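Local coordinates for glycosyl hydrolase (Streptomyces cattleya, PDB 7LR8), which is a GH5 subfamily 18 glycosidase of N-glycan breakdown that binds the core disaccharide Manβ1-4GlcNAc and probably hydrolyses its beta-mannosidic bond, at the interface of chains A and B. Numbering follows the deposited sequence. Chains: chain A/B, Uncharacterized protein ScGH5_18.

The interface of chains A and B. Residues chain A 28, 312-314, 316; chain B 65-68.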
# COMPACT_ATOMS: atom_id res chain seq x y z
N HIS A 28 -12.27 -3.45 2.35
CA HIS A 28 -11.63 -4.43 1.48
C HIS A 28 -12.62 -5.15 0.58
O HIS A 28 -12.20 -6.00 -0.22
CB HIS A 28 -10.84 -5.44 2.31
CG HIS A 28 -9.96 -4.81 3.35
ND1 HIS A 28 -8.89 -4.00 3.03
CD2 HIS A 28 -9.98 -4.89 4.70
CE1 HIS A 28 -8.29 -3.61 4.14
NE2 HIS A 28 -8.94 -4.13 5.17
N ARG A 312 -13.44 -9.86 13.18
CA ARG A 312 -12.51 -10.78 12.53
C ARG A 312 -11.40 -10.05 11.78
O ARG A 312 -10.45 -10.69 11.33
CB ARG A 312 -13.27 -11.71 11.57
CG ARG A 312 -14.19 -12.73 12.26
CD ARG A 312 -13.57 -14.13 12.29
NE ARG A 312 -14.16 -15.07 11.34
CZ ARG A 312 -13.56 -16.17 10.88
NH1 ARG A 312 -14.17 -16.97 10.02
NH2 ARG A 312 -12.33 -16.46 11.28
N LEU A 313 -11.50 -8.73 11.64
CA LEU A 313 -10.45 -7.89 11.08
C LEU A 313 -9.69 -7.25 12.25
O LEU A 313 -10.29 -6.52 13.05
CB LEU A 313 -11.06 -6.82 10.17
CG LEU A 313 -11.89 -7.35 9.00
CD1 LEU A 313 -12.68 -6.22 8.37
CD2 LEU A 313 -11.00 -8.04 7.94
N ALA A 314 -8.40 -7.53 12.35
CA ALA A 314 -7.60 -7.16 13.51
C ALA A 314 -7.00 -5.76 13.40
O ALA A 314 -6.94 -5.16 12.32
CB ALA A 314 -6.47 -8.17 13.72
N PHE A 316 -7.71 -2.69 14.48
CA PHE A 316 -8.42 -1.43 14.64
C PHE A 316 -8.33 -0.98 16.09
O PHE A 316 -8.43 -1.80 17.01
CB PHE A 316 -9.90 -1.57 14.29
CG PHE A 316 -10.18 -1.70 12.82
CD1 PHE A 316 -10.01 -2.92 12.18
CD2 PHE A 316 -10.62 -0.60 12.09
CE1 PHE A 316 -10.27 -3.05 10.81
CE2 PHE A 316 -10.88 -0.72 10.72
CZ PHE A 316 -10.69 -1.96 10.08
N ASN B 65 -5.66 -7.32 5.60
CA ASN B 65 -5.70 -7.12 7.04
C ASN B 65 -4.92 -8.26 7.65
O ASN B 65 -4.90 -9.37 7.11
CB ASN B 65 -7.16 -7.09 7.53
CG ASN B 65 -7.27 -6.98 9.03
OD1 ASN B 65 -7.11 -7.96 9.74
ND2 ASN B 65 -7.55 -5.77 9.51
N ARG B 66 -4.25 -8.01 8.78
CA ARG B 66 -3.38 -9.04 9.35
C ARG B 66 -4.10 -10.37 9.54
O ARG B 66 -3.50 -11.44 9.42
CB ARG B 66 -2.79 -8.58 10.68
CG ARG B 66 -1.85 -9.59 11.33
CD ARG B 66 -1.10 -8.99 12.53
NE ARG B 66 -2.00 -8.46 13.55
CZ ARG B 66 -2.50 -9.18 14.55
NH1 ARG B 66 -2.20 -10.47 14.66
NH2 ARG B 66 -3.30 -8.61 15.44
N THR B 67 -5.40 -10.32 9.84
CA THR B 67 -6.13 -11.55 10.07
C THR B 67 -7.18 -11.82 9.00
O THR B 67 -8.18 -12.51 9.24
CB THR B 67 -6.75 -11.56 11.47
OG1 THR B 67 -7.64 -10.44 11.66
CG2 THR B 67 -5.67 -11.59 12.55
N LEU B 68 -6.94 -11.34 7.78
CA LEU B 68 -7.74 -11.73 6.62
C LEU B 68 -6.79 -12.11 5.49
O LEU B 68 -6.20 -11.24 4.86
CB LEU B 68 -8.69 -10.61 6.20
CG LEU B 68 -9.40 -10.84 4.86
CD1 LEU B 68 -10.18 -12.14 4.86
CD2 LEU B 68 -10.32 -9.68 4.56
O HOH W 1 -4.43 -5.70 10.56
O HOH W 2 -8.09 -3.48 7.77
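B:Asn65 lays its carboxamide against the backbone of A:Ala314 and pairs with both polar groups of that residue. Its CG stands anti to the backbone N (chi1 176°), which extends the amide towards the A loop while OD1 still caps the backbone N of B:Thr67. The side-chain carbonyl B:Asn65 OD1 accepts from A:Ala314 N at 2.9 Å, while the amide B:Asn65 ND2 gives a hydrogen to A:Ala314 O, also at 2.9 Å, in the plane of that carbonyl and on a lone pair. Within chain B, B:Asn65 OD1 also takes B:Thr67 N at 2.9 Å, so two N-H groups hold this oxygen and fix the flip of the amide. The second N-H of B:Asn65 ND2 reaches water 2, which meets A:His28 NE2 in the plane of the imidazole at its edge, 2.8 Å away. B:Thr67 OG1 sits between its backbone N and carbonyl carbon (chi1 58°) and approaches A:Arg312 O from above the carbonyl plane at 2.8 Å; B:Asn65 OD1 is a more distant, competing acceptor for its one hydrogen. The methyl B:Thr67 CG2 meets A:Ala314 CB at 3.7 Å. Alongside, A:Leu313 and B:Leu68 point the same way, touching through their CD2 methyls at 3.8 Å. Water 1 links B:Arg66 N to A:Ala314 O. A dimer in solution is not proven by this, but in the crystal this loop-to-loop patch, where B side chains read A backbone, and its two-fold twin help hold the copies together.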